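Local coordinates for protein endosialidase (Enterobacteria phage phi92, PDB 4HIZ) that hydrolyses polysialic acid chains from within, probably cleaving both alpha-2,8 and alpha-2,9 linkages, as a trimeric bacteriophage enzyme with a catalytic beta-propeller, at residues V109-V114 with P137-D142; P100-E105 with N145-S150. All coordinates share one frame; numbering follows the deposited sequence.

Contact 1: V109-V114 with P137-D142; sequences VQNLHV and PDYTAD. With FRU (beta-D-fructofuranose), chain G.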
loop_
_atom_site.group_PDB
_atom_site.type_symbol
_atom_site.label_atom_id
_atom_site.label_comp_id
_atom_site.label_asym_id
_atom_site.label_seq_id
_atom_site.Cartn_x
_atom_site.Cartn_y
_atom_site.Cartn_z
ATOM N N VAL A 109 4.605 27.844 0.134
ATOM C CA VAL A 109 3.536 27.260 -0.682
ATOM C C VAL A 109 4.019 26.574 -1.965
ATOM O O VAL A 109 3.210 26.266 -2.848
ATOM C CB VAL A 109 2.413 28.305 -0.990
ATOM C CG1 VAL A 109 1.711 28.690 0.316
ATOM C CG2 VAL A 109 2.992 29.599 -1.703
ATOM N N GLN A 110 5.339 26.377 -2.088
ATOM C CA GLN A 110 5.865 25.627 -3.232
ATOM C C GLN A 110 5.161 24.256 -3.339
ATOM O O GLN A 110 5.100 23.503 -2.340
ATOM C CB GLN A 110 7.353 25.338 -3.052
ATOM C CG GLN A 110 8.254 26.511 -3.447
ATOM C CD GLN A 110 8.263 27.636 -2.420
ATOM O OE1 GLN A 110 7.758 27.502 -1.299
ATOM N NE2 GLN A 110 8.885 28.759 -2.797
ATOM N N ASN A 111 4.657 23.945 -4.536
ATOM C CA ASN A 111 4.064 22.611 -4.841
ATOM C C ASN A 111 2.954 22.166 -3.901
ATOM O O ASN A 111 2.628 20.976 -3.820
ATOM C CB ASN A 111 5.184 21.558 -4.845
ATOM C CG ASN A 111 6.068 21.683 -6.073
ATOM O OD1 ASN A 111 5.568 21.812 -7.184
ATOM N ND2 ASN A 111 7.372 21.696 -5.879
ATOM N N LEU A 112 2.343 23.113 -3.202
ATOM C CA LEU A 112 1.463 22.769 -2.087
ATOM C C LEU A 112 -0.023 22.629 -2.504
ATOM O O LEU A 112 -0.532 23.420 -3.305
ATOM C CB LEU A 112 1.608 23.845 -0.992
ATOM C CG LEU A 112 0.789 23.722 0.289
ATOM C CD1 LEU A 112 1.585 24.386 1.415
ATOM C CD2 LEU A 112 -0.580 24.424 0.148
ATOM N N HIS A 113 -0.718 21.627 -1.945
ATOM C CA HIS A 113 -2.185 21.543 -2.022
ATOM C C HIS A 113 -2.818 21.698 -0.651
ATOM O O HIS A 113 -2.314 21.129 0.337
ATOM C CB HIS A 113 -2.596 20.126 -2.546
ATOM C CG HIS A 113 -2.264 19.890 -3.977
ATOM N ND1 HIS A 113 -3.084 20.293 -5.013
ATOM C CD2 HIS A 113 -1.215 19.252 -4.555
ATOM C CE1 HIS A 113 -2.567 19.898 -6.167
ATOM N NE2 HIS A 113 -1.434 19.265 -5.919
ATOM N N VAL A 114 -3.954 22.413 -0.565
ATOM C CA VAL A 114 -4.815 22.272 0.611
ATOM C C VAL A 114 -5.505 20.917 0.459
ATOM O O VAL A 114 -5.929 20.582 -0.629
ATOM C CB VAL A 114 -5.838 23.419 0.660
ATOM C CG1 VAL A 114 -6.737 23.272 1.894
ATOM C CG2 VAL A 114 -5.070 24.775 0.698
ATOM N N PRO A 137 -3.711 28.253 -10.714
ATOM C CA PRO A 137 -3.609 28.291 -12.177
ATOM C C PRO A 137 -2.558 29.279 -12.649
ATOM O O PRO A 137 -2.028 29.108 -13.738
ATOM C CB PRO A 137 -5.009 28.732 -12.623
ATOM C CG PRO A 137 -5.623 29.354 -11.433
ATOM C CD PRO A 137 -5.054 28.612 -10.241
ATOM N N ASP A 138 -2.242 30.278 -11.833
ATOM C CA ASP A 138 -1.191 31.223 -12.174
ATOM C C ASP A 138 0.127 30.982 -11.414
ATOM O O ASP A 138 0.926 31.921 -11.201
ATOM C CB ASP A 138 -1.705 32.627 -11.895
ATOM C CG ASP A 138 -3.025 32.907 -12.607
ATOM O OD1 ASP A 138 -3.156 32.511 -13.784
ATOM O OD2 ASP A 138 -3.947 33.485 -11.991
ATOM N N TYR A 139 0.365 29.737 -10.998
ATOM C CA TYR A 139 1.563 29.396 -10.232
ATOM C C TYR A 139 2.843 29.835 -10.934
ATOM O O TYR A 139 3.729 30.448 -10.315
ATOM C CB TYR A 139 1.579 27.870 -10.083
ATOM C CG TYR A 139 2.667 27.284 -9.181
ATOM C CD1 TYR A 139 2.440 27.146 -7.820
ATOM C CD2 TYR A 139 3.895 26.856 -9.703
ATOM C CE1 TYR A 139 3.394 26.612 -6.976
ATOM C CE2 TYR A 139 4.888 26.284 -8.861
ATOM C CZ TYR A 139 4.630 26.164 -7.500
ATOM O OH TYR A 139 5.546 25.611 -6.638
ATOM N N THR A 140 2.940 29.536 -12.229
ATOM C CA THR A 140 4.136 29.915 -12.972
ATOM C C THR A 140 4.160 31.396 -13.387
ATOM O O THR A 140 5.163 32.114 -13.179
ATOM C CB THR A 140 4.322 29.020 -14.192
ATOM O OG1 THR A 140 4.499 27.675 -13.740
ATOM C CG2 THR A 140 5.558 29.449 -14.972
ATOM N N ALA A 141 3.053 31.877 -13.940
ATOM C CA ALA A 141 3.003 33.268 -14.431
ATOM C C ALA A 141 3.143 34.316 -13.324
ATOM O O ALA A 141 3.836 35.338 -13.494
ATOM C CB ALA A 141 1.707 33.510 -15.199
ATOM N N ASP A 142 2.469 34.082 -12.205
ATOM C CA ASP A 142 2.402 35.052 -11.117
ATOM C C ASP A 142 3.179 34.658 -9.873
ATOM O O ASP A 142 3.308 35.456 -8.942
ATOM C CB ASP A 142 0.944 35.337 -10.741
ATOM C CG ASP A 142 0.207 36.121 -11.822
ATOM O OD1 ASP A 142 0.864 36.602 -12.776
ATOM O OD2 ASP A 142 -1.033 36.280 -11.712
HETATM C C1 FRU G . -7.506 33.929 -10.772
HETATM C C2 FRU G . -8.404 33.204 -9.874
HETATM C C3 FRU G . -8.178 33.027 -8.466
HETATM C C4 FRU G . -9.227 32.069 -8.058
HETATM C C5 FRU G . -9.389 31.252 -9.307
HETATM C C6 FRU G . -10.673 30.441 -9.409
HETATM O O1 FRU G . -6.541 32.926 -11.024
HETATM O O2 FRU G . -9.397 34.302 -9.697
HETATM O O3 FRU G . -8.030 34.215 -7.649
HETATM O O4 FRU G . -8.768 31.272 -6.920
HETATM O O5 FRU G . -9.287 32.182 -10.410
HETATM O O6 FRU G . -11.749 31.299 -9.619
#

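Contact 2: P100-E105 with N145-S150; sequences PFMAGE and NYHCMS. With FRU (beta-D-fructofuranose), chain G; EDO (1,2-ethanediol), chain P.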
loop_
_atom_site.group_PDB
_atom_site.type_symbol
_atom_site.label_atom_id
_atom_site.label_comp_id
_atom_site.label_asym_id
_atom_site.label_seq_id
_atom_site.Cartn_x
_atom_site.Cartn_y
_atom_site.Cartn_z
ATOM N N PRO A 100 -8.397 18.623 7.648
ATOM C CA PRO A 100 -7.773 19.339 6.545
ATOM C C PRO A 100 -6.388 19.818 6.970
ATOM O O PRO A 100 -6.134 20.008 8.164
ATOM C CB PRO A 100 -8.699 20.563 6.339
ATOM C CG PRO A 100 -9.996 20.184 7.086
ATOM C CD PRO A 100 -9.462 19.415 8.282
ATOM N N PHE A 101 -5.496 19.946 5.995
ATOM C CA PHE A 101 -4.081 20.279 6.268
ATOM C C PHE A 101 -3.485 20.741 4.940
ATOM O O PHE A 101 -4.227 20.945 3.960
ATOM C CB PHE A 101 -3.334 19.040 6.827
ATOM C CG PHE A 101 -3.189 17.904 5.842
ATOM C CD1 PHE A 101 -4.275 17.009 5.589
ATOM C CD2 PHE A 101 -1.970 17.686 5.205
ATOM C CE1 PHE A 101 -4.125 15.934 4.696
ATOM C CE2 PHE A 101 -1.795 16.618 4.300
ATOM C CZ PHE A 101 -2.880 15.732 4.046
ATOM N N MET A 102 -2.179 20.999 4.883
ATOM C CA MET A 102 -1.557 21.328 3.611
ATOM C C MET A 102 -0.436 20.306 3.340
ATOM O O MET A 102 0.321 19.944 4.260
ATOM C CB MET A 102 -1.012 22.783 3.648
ATOM C CG MET A 102 -2.237 23.794 3.622
ATOM S SD MET A 102 -1.578 25.479 3.778
ATOM C CE MET A 102 -1.248 25.591 5.525
ATOM N N ALA A 103 -0.417 19.805 2.106
ATOM C CA ALA A 103 0.559 18.818 1.643
ATOM C C ALA A 103 1.491 19.536 0.692
ATOM O O ALA A 103 1.092 19.921 -0.408
ATOM C CB ALA A 103 -0.176 17.673 0.897
ATOM N N GLY A 104 2.737 19.721 1.101
ATOM C CA GLY A 104 3.682 20.458 0.259
ATOM C C GLY A 104 5.086 19.908 0.434
ATOM O O GLY A 104 5.272 18.672 0.512
ATOM N N GLU A 105 6.073 20.792 0.515
ATOM C CA GLU A 105 7.451 20.330 0.598
ATOM C C GLU A 105 8.273 21.109 1.640
ATOM O O GLU A 105 9.380 20.713 1.977
ATOM C CB GLU A 105 8.147 20.441 -0.761
ATOM C CG GLU A 105 8.393 21.944 -1.146
ATOM C CD GLU A 105 8.943 22.124 -2.559
ATOM O OE1 GLU A 105 8.554 21.324 -3.454
ATOM O OE2 GLU A 105 9.763 23.074 -2.766
ATOM N N ASN A 145 0.703 30.688 -4.906
ATOM C CA ASN A 145 -0.048 29.423 -4.751
ATOM C C ASN A 145 -0.992 29.518 -3.554
ATOM O O ASN A 145 -0.908 30.468 -2.745
ATOM C CB ASN A 145 0.916 28.218 -4.621
ATOM C CG ASN A 145 0.206 26.880 -4.826
ATOM O OD1 ASN A 145 -0.819 26.785 -5.514
ATOM N ND2 ASN A 145 0.763 25.847 -4.238
ATOM N N TYR A 146 -1.867 28.519 -3.400
ATOM C CA TYR A 146 -2.883 28.576 -2.361
ATOM C C TYR A 146 -2.367 28.187 -0.963
ATOM O O TYR A 146 -1.266 27.630 -0.839
ATOM C CB TYR A 146 -4.029 27.686 -2.764
ATOM C CG TYR A 146 -4.809 28.133 -3.975
ATOM C CD1 TYR A 146 -5.425 29.405 -4.015
ATOM C CD2 TYR A 146 -4.972 27.277 -5.061
ATOM C CE1 TYR A 146 -6.191 29.791 -5.111
ATOM C CE2 TYR A 146 -5.741 27.652 -6.175
ATOM C CZ TYR A 146 -6.357 28.899 -6.185
ATOM O OH TYR A 146 -7.119 29.262 -7.279
ATOM N N HIS A 147 -3.169 28.473 0.068
ATOM C CA HIS A 147 -2.804 28.233 1.463
ATOM C C HIS A 147 -4.102 28.386 2.270
ATOM O O HIS A 147 -4.993 29.139 1.895
ATOM C CB HIS A 147 -1.792 29.334 1.861
ATOM C CG HIS A 147 -1.279 29.256 3.262
ATOM N ND1 HIS A 147 -1.873 29.913 4.325
ATOM C CD2 HIS A 147 -0.158 28.674 3.756
ATOM C CE1 HIS A 147 -1.159 29.702 5.418
ATOM N NE2 HIS A 147 -0.113 28.953 5.099
ATOM N N CYS A 148 -4.237 27.653 3.369
ATOM C CA CYS A 148 -5.443 27.783 4.165
ATOM C C CYS A 148 -5.203 27.376 5.594
ATOM O O CYS A 148 -4.630 26.288 5.843
ATOM C CB CYS A 148 -6.553 26.889 3.560
ATOM S SG CYS A 148 -8.151 26.932 4.467
ATOM N N MET A 149 -5.646 28.208 6.531
ATOM C CA MET A 149 -5.706 27.851 7.947
ATOM C C MET A 149 -7.088 28.096 8.569
ATOM O O MET A 149 -7.245 27.991 9.794
ATOM C CB MET A 149 -4.612 28.572 8.750
ATOM C CG MET A 149 -3.191 28.066 8.392
ATOM S SD MET A 149 -1.987 28.982 9.349
ATOM C CE MET A 149 -0.509 28.052 8.894
ATOM N N SER A 150 -8.094 28.421 7.749
ATOM C CA SER A 150 -9.438 28.645 8.286
ATOM C C SER A 150 -10.411 27.883 7.402
ATOM O O SER A 150 -10.510 28.179 6.196
ATOM C CB SER A 150 -9.779 30.155 8.232
ATOM O OG SER A 150 -11.092 30.344 8.751
HETATM C C1 FRU G . -7.506 33.929 -10.772
HETATM C C2 FRU G . -8.404 33.204 -9.874
HETATM C C3 FRU G . -8.178 33.027 -8.466
HETATM C C4 FRU G . -9.227 32.069 -8.058
HETATM C C5 FRU G . -9.389 31.252 -9.307
HETATM C C6 FRU G . -10.673 30.441 -9.409
HETATM O O1 FRU G . -6.541 32.926 -11.024
HETATM O O2 FRU G . -9.397 34.302 -9.697
HETATM O O3 FRU G . -8.030 34.215 -7.649
HETATM O O4 FRU G . -8.768 31.272 -6.920
HETATM O O5 FRU G . -9.287 32.182 -10.410
HETATM O O6 FRU G . -11.749 31.299 -9.619
HETATM C C1 EDO P . 2.381 27.256 6.402
HETATM O O1 EDO P . 2.193 28.660 6.590
HETATM C C2 EDO P . 3.529 27.074 5.430
HETATM O O2 EDO P . 4.580 27.918 5.919
#

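Contact 1: V109-V114 with P137-D142
Tyr139 lays the outer end of its ring against the turn of 109-114, its hydroxyl overlapping Gln110 and Asn111. OH lies 3.4 Å from Gln110 CA and takes a hydrogen bond from the backbone amide, Asn111 N to Tyr139 OH, 2.8 Å long with an N-H...O angle of 153°. The N-H comes in obliquely to the ring, while Val109 O sits near the ring plane, 4.1 Å from Tyr139 CE1. With CG anti to the backbone N (chi1 -174°), Tyr139 reaches straight from the short helical turn 139-142 into the loop. The receiving chain is a type II beta turn from Val109 to Leu112, closed by a 3.3 Å bond from Leu112 N to Val109 O. The side-chain carboxamide of Asn111, its plane 24° from that of the phenol ring, stays beside the hydroxyl, with OD1 3.8 Å from Tyr139 OH; its ND2 is hydrogen-bonded instead to Glu105. A second subunit borders this spot: Asn111 O accepts a hydrogen bond from NE2 of His578 of that subunit, whose Asp579 packs on Asn111 and Tyr139. In Asp138, the residue just before Tyr139, OD2 accepts a 2.8 Å hydrogen bond from O1 of the bound fructose, in a glycan pocket that also holds Glu176 and Tyr146. One phenol oxygen thus satisfies a main-chain N-H inside the turn, and it helps to tie the segment carrying the sugar-binding Asp138 to the propeller loop at the subunit boundary.

Contact 2: P100-E105 with N145-S150
Chi1 of -72° sets Met102 CG beside its own backbone N, chi2 of 176° extends the chain to the sulfur, and the bend at chi3 turns the methyl across the His147 ring. From strand 96-104, Met102 therefore puts both SD and CE over one face of the imidazole, each 3.9 Å from the ring centroid: a Met-aromatic contact and a CH-pi contact made by the same side chain. The nearest ring atom to the sulfur is His147 CD2, 3.5 Å from Met102 SD. The same sulfur also accepts a weak hydrogen bond from the backbone, Cys148 N to Met102 SD at 3.5 Å, long but nearly straight at 167°. Past the rim of the ring, on the same side of its plane, Met102 CE meets Met149 CE at 4.2 Å, and Met102 also packs on Trp85. His147 ND1 is hydrogen-bonded to Glu163 on strand 157-166, which fixes the ring's rotation; in this crystal His147 NE2 also shares a 2.8 Å hydrogen bond with O1 of a 1,2-ethanediol, probably from the crystallisation liquor. Tyr146, the neighbour of His147 on strand 144-154, leads away from Met102 into the glycan pocket, where its OH lies 2.6 Å from O4 of the bound fructose. Strand 96-104 and the part of strand 144-154 up to Cys148 belong to different antiparallel sheets of the propeller, and Met102 bridges them. A soft, polarisable thioether covers one face of the ring and offers the buried Cys148 N-H a weak acceptor, so apolar packing and a modest polar contact come from one side chain.

How the contacts relate
Contact 2 is the core member of the pair, with all its touching residues buried, whereas contact 1 is only partly buried and borders a second subunit. Their elements are successive: strands 96-104 and 113-119 neighbour each other in one sheet, and the helical turn 139-142 runs straight into strand 144-154. Between the two sites lies a direct hydrogen bond, Asn145 ND2 to Val109 O at 2.8 Å. The chemistry follows the place: a phenol oxygen and a turn amide in contact 1, sulfur and methyl over imidazole in contact 2. Both second segments contribute to the fructose site, through Asp138 and Tyr146.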